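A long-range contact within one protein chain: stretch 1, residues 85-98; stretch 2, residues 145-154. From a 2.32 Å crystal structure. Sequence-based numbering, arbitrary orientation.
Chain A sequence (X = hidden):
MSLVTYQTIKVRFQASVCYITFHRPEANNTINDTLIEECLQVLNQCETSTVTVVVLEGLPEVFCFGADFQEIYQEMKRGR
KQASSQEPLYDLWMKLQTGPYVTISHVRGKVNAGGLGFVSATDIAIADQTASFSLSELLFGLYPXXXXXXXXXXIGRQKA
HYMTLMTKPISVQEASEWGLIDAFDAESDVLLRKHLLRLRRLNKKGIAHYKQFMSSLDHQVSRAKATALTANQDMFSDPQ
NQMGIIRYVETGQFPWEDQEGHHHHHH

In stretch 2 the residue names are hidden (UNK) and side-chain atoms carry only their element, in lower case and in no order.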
# COMPACT_ATOMS: atom_id res chain seq x y z
N SER A 85 -4.92 -0.46 -16.32
CA SER A 85 -5.47 0.38 -15.26
C SER A 85 -5.15 -0.09 -13.85
O SER A 85 -5.04 -1.29 -13.58
CB SER A 85 -7.00 0.51 -15.39
OG SER A 85 -7.66 -0.61 -14.83
N GLN A 86 -5.01 0.88 -12.95
CA GLN A 86 -4.72 0.60 -11.56
C GLN A 86 -5.94 0.96 -10.72
O GLN A 86 -5.85 1.06 -9.50
CB GLN A 86 -3.52 1.43 -11.10
CG GLN A 86 -2.23 1.11 -11.81
CD GLN A 86 -1.89 -0.37 -11.77
OE1 GLN A 86 -2.01 -1.02 -10.72
NE2 GLN A 86 -1.46 -0.91 -12.90
N GLU A 87 -7.07 1.15 -11.38
CA GLU A 87 -8.29 1.50 -10.66
C GLU A 87 -8.60 0.49 -9.57
O GLU A 87 -8.96 0.87 -8.46
CB GLU A 87 -9.47 1.61 -11.63
CG GLU A 87 -10.84 1.68 -10.95
CD GLU A 87 -11.85 2.49 -11.75
OE1 GLU A 87 -11.67 2.62 -12.98
OE2 GLU A 87 -12.82 3.00 -11.14
N PRO A 88 -8.47 -0.82 -9.86
CA PRO A 88 -8.76 -1.80 -8.82
C PRO A 88 -7.86 -1.59 -7.59
O PRO A 88 -8.33 -1.61 -6.44
CB PRO A 88 -8.50 -3.13 -9.52
CG PRO A 88 -8.92 -2.83 -10.92
CD PRO A 88 -8.30 -1.48 -11.17
N LEU A 89 -6.57 -1.39 -7.83
CA LEU A 89 -5.62 -1.17 -6.75
C LEU A 89 -5.98 0.10 -5.97
O LEU A 89 -5.99 0.11 -4.73
CB LEU A 89 -4.20 -1.04 -7.31
CG LEU A 89 -3.10 -0.79 -6.27
CD1 LEU A 89 -2.99 -1.99 -5.35
CD2 LEU A 89 -1.77 -0.53 -6.96
N TYR A 90 -6.27 1.17 -6.70
CA TYR A 90 -6.61 2.44 -6.06
C TYR A 90 -7.85 2.31 -5.20
O TYR A 90 -7.88 2.79 -4.06
CB TYR A 90 -6.83 3.52 -7.11
CG TYR A 90 -6.69 4.94 -6.58
CD1 TYR A 90 -5.48 5.63 -6.69
CD2 TYR A 90 -7.77 5.59 -5.98
CE1 TYR A 90 -5.35 6.93 -6.25
CE2 TYR A 90 -7.65 6.91 -5.52
CZ TYR A 90 -6.44 7.57 -5.66
OH TYR A 90 -6.33 8.88 -5.27
N ASP A 91 -8.89 1.66 -5.73
CA ASP A 91 -10.13 1.47 -4.99
C ASP A 91 -9.95 0.59 -3.77
O ASP A 91 -10.63 0.76 -2.77
CB ASP A 91 -11.22 0.88 -5.90
CG ASP A 91 -11.72 1.89 -6.89
OD1 ASP A 91 -11.92 3.06 -6.49
OD2 ASP A 91 -11.93 1.53 -8.07
N LEU A 92 -9.02 -0.36 -3.87
CA LEU A 92 -8.70 -1.24 -2.75
C LEU A 92 -8.12 -0.39 -1.63
O LEU A 92 -8.57 -0.45 -0.48
CB LEU A 92 -7.68 -2.28 -3.20
CG LEU A 92 -7.01 -3.15 -2.14
CD1 LEU A 92 -8.05 -3.86 -1.28
CD2 LEU A 92 -6.11 -4.15 -2.85
N TRP A 93 -7.14 0.44 -1.96
CA TRP A 93 -6.53 1.30 -0.96
C TRP A 93 -7.57 2.24 -0.39
O TRP A 93 -7.52 2.59 0.79
CB TRP A 93 -5.36 2.09 -1.56
CG TRP A 93 -4.16 1.24 -1.86
CD1 TRP A 93 -3.87 0.01 -1.34
CD2 TRP A 93 -3.07 1.57 -2.73
NE1 TRP A 93 -2.67 -0.45 -1.83
CE2 TRP A 93 -2.16 0.49 -2.69
CE3 TRP A 93 -2.77 2.67 -3.55
CZ2 TRP A 93 -0.97 0.47 -3.43
CZ3 TRP A 93 -1.60 2.66 -4.29
CH2 TRP A 93 -0.71 1.57 -4.22
N MSE A 94 -8.53 2.64 -1.22
CA MSE A 94 -9.60 3.53 -0.76
C MSE A 94 -10.51 2.79 0.22
O MSE A 94 -10.96 3.35 1.21
CB MSE A 94 -10.44 4.04 -1.92
CG MSE A 94 -9.73 5.03 -2.83
SE MSE A 94 -10.99 6.14 -3.80
CE MSE A 94 -11.24 7.52 -2.46
N LYS A 95 -10.76 1.52 -0.08
CA LYS A 95 -11.62 0.68 0.74
C LYS A 95 -11.02 0.59 2.15
O LYS A 95 -11.73 0.71 3.16
CB LYS A 95 -11.72 -0.71 0.12
CG LYS A 95 -13.01 -1.47 0.41
CD LYS A 95 -14.17 -0.86 -0.37
CE LYS A 95 -15.29 -1.88 -0.60
NZ LYS A 95 -16.38 -1.34 -1.49
N LEU A 96 -9.71 0.37 2.21
CA LEU A 96 -9.01 0.28 3.48
C LEU A 96 -9.29 1.50 4.33
O LEU A 96 -9.41 1.39 5.55
CB LEU A 96 -7.51 0.15 3.25
CG LEU A 96 -6.86 -1.22 3.07
CD1 LEU A 96 -7.88 -2.32 2.86
CD2 LEU A 96 -5.90 -1.13 1.91
N GLN A 97 -9.39 2.66 3.70
CA GLN A 97 -9.66 3.90 4.42
C GLN A 97 -11.15 4.13 4.70
O GLN A 97 -11.51 4.91 5.58
CB GLN A 97 -9.20 5.12 3.63
CG GLN A 97 -7.76 5.22 3.30
CD GLN A 97 -7.40 6.64 2.94
OE1 GLN A 97 -7.86 7.18 1.93
NE2 GLN A 97 -6.57 7.27 3.77
N THR A 98 -12.00 3.45 3.95
CA THR A 98 -13.43 3.68 4.06
C THR A 98 -14.30 2.59 4.67
O THR A 98 -15.36 2.88 5.21
CB THR A 98 -14.00 4.02 2.65
OG1 THR A 98 -13.30 5.15 2.12
CG2 THR A 98 -15.47 4.38 2.75
N UNK A 145 2.32 7.85 -8.65
CA UNK A 145 1.05 8.55 -8.80
C UNK A 145 -0.11 7.97 -8.00
O UNK A 145 -0.89 8.71 -7.42
c UNK A 145 0.68 8.63 -10.28
N UNK A 146 -0.24 6.64 -7.98
CA UNK A 146 -1.35 6.04 -7.25
C UNK A 146 -1.13 6.13 -5.74
O UNK A 146 -2.07 6.33 -4.96
c UNK A 146 -1.53 4.58 -7.67
s UNK A 146 -1.84 4.33 -9.46
N UNK A 147 0.12 6.00 -5.33
CA UNK A 147 0.49 6.04 -3.92
C UNK A 147 0.42 7.43 -3.28
O UNK A 147 -0.09 7.59 -2.16
c UNK A 147 2.02 4.05 -4.15
c UNK A 147 1.95 5.50 -3.72
c UNK A 147 2.38 5.67 -2.27
N UNK A 148 0.93 8.42 -4.00
CA UNK A 148 1.03 9.79 -3.51
C UNK A 148 -0.13 10.44 -2.78
O UNK A 148 0.09 11.10 -1.77
c UNK A 148 3.23 11.33 -6.39
c UNK A 148 3.92 10.64 -4.09
c UNK A 148 1.49 10.72 -4.65
c UNK A 148 2.90 10.43 -5.20
N UNK A 149 -1.38 10.28 -3.26
CA UNK A 149 -2.51 10.91 -2.56
C UNK A 149 -2.68 10.36 -1.13
O UNK A 149 -2.99 11.09 -0.20
c UNK A 149 -3.71 10.61 -3.46
c UNK A 149 -3.07 10.51 -4.83
c UNK A 149 -1.82 9.70 -4.55
N UNK A 150 -2.47 9.05 -0.99
CA UNK A 150 -2.56 8.40 0.32
C UNK A 150 -1.37 8.82 1.20
O UNK A 150 -1.54 9.13 2.38
c UNK A 150 -3.79 6.36 -0.62
c UNK A 150 -4.86 5.71 -2.70
c UNK A 150 -6.12 5.72 -0.64
c UNK A 150 -2.58 6.88 0.13
c UNK A 150 -6.05 5.50 -2.02
c UNK A 150 -3.73 6.14 -1.99
c UNK A 150 -4.99 6.15 0.05
N UNK A 151 -0.17 8.84 0.61
CA UNK A 151 1.03 9.23 1.34
C UNK A 151 0.88 10.67 1.81
O UNK A 151 1.11 10.99 2.99
c UNK A 151 4.80 9.24 0.24
c UNK A 151 3.61 9.43 1.17
c UNK A 151 3.78 8.52 2.40
c UNK A 151 2.28 9.10 0.45
N UNK A 152 0.49 11.54 0.89
CA UNK A 152 0.31 12.95 1.18
C UNK A 152 -0.69 13.19 2.29
O UNK A 152 -0.49 14.06 3.13
c UNK A 152 0.81 14.51 -2.35
c UNK A 152 1.08 13.77 -1.06
c UNK A 152 -0.69 15.10 0.26
c UNK A 152 -0.12 13.71 -0.10
N UNK A 153 -1.78 12.42 2.30
CA UNK A 153 -2.77 12.60 3.35
C UNK A 153 -2.13 12.34 4.73
O UNK A 153 -2.52 12.94 5.73
c UNK A 153 -5.74 9.81 6.78
c UNK A 153 -5.92 10.53 4.41
c UNK A 153 -4.91 11.68 4.37
n UNK A 153 -4.51 9.35 6.58
n UNK A 153 -6.27 9.76 8.00
n UNK A 153 -6.43 10.36 5.78
c UNK A 153 -3.97 11.66 3.16
N UNK A 154 -1.14 11.46 4.77
CA UNK A 154 -0.46 11.13 6.03
C UNK A 154 0.68 12.05 6.45
O UNK A 154 0.76 12.43 7.61
n UNK A 154 -1.85 5.10 8.97
c UNK A 154 -0.99 5.97 8.44
c UNK A 154 -0.82 8.66 6.61
c UNK A 154 0.09 9.70 5.99
n UNK A 154 -0.07 6.55 9.22
n UNK A 154 -1.07 6.29 7.15
c UNK A 154 -0.23 7.27 6.49

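Position 145 carries a single side-chain carbon; its CB stays 7.4 Å from Y90 CE1, the nearest atom of stretch 1, and makes no contact. One carbon makes it alanine, A145. At position 146 one carbon is followed by a sulfur with nothing beyond it. The sulfur lies 3.7 Å from Q86 CB, the CB is 3.9 Å from W93 CZ3, and the backbone O is 3.6 Å from Y90 CE1. A lone sulfur after one carbon identifies cysteine, C146, so it lies against the N-cap residue Q86 and the first two turns of the helix, at Y90 and W93.

Position 147 has three carbons, one bearing the other two. Although its CA-to-CB bond points away from stretch 1, one of the two outer carbons still reaches W93 CH2 at 3.7 Å. The fork at CB defines valine, V147. Four carbons forked at the second, with no partner across the interface, make position 148 leucine, L148.

At position 149 three carbons close a ring onto the backbone N. Its CB comes within 3.6 Å of Y90 OH, while the middle carbon of the three lies near the plane of the tyrosine ring, at its edge. Only proline closes such a ring, so this is P149.

Position 150 shows one carbon and then a ring of six carbons with no further atom attached. The ring is enclosed by Y90, W93, M94 and Q97, and the absence of a hydroxyl oxygen distinguishes phenylalanine, F150, from tyrosine. Its CZ is 3.5 Å from W93 CB, which sits over the ring face in a CH-pi contact, and 3.8 Å from M94 CG at the ring edge; CE1 approaches Q97 OE1 at 3.4 Å.

Positions 151 and 152 both have four carbons and touch nothing on stretch 1. The fork at the second carbon gives leucine, L151; the fork at the first, with one arm two carbons long, gives isoleucine, I152.

Position 153 has three carbons, a nitrogen, and a carbon bearing two more nitrogens. The third carbon, next to the chain nitrogen, packs 3.4 Å from Q97 NE2. This is arginine, R153. The same atoms at position 154 specify R154, which makes no contact here and whose guanidinium is hydrogen-bonded elsewhere in the structure.

The two helices run in similar directions, 28° apart, with axes 11.4 Å apart at closest approach, a spacing bridged by large side chains. F150 is the central knob: its edge meets the face of Y90, while its own face receives the edge of W93. No hydrogen bond crosses the interface, so packing, with 514 Å² buried in total, characterizes the contact.

Stretch 2 (145-154) ACVLPFLIRR
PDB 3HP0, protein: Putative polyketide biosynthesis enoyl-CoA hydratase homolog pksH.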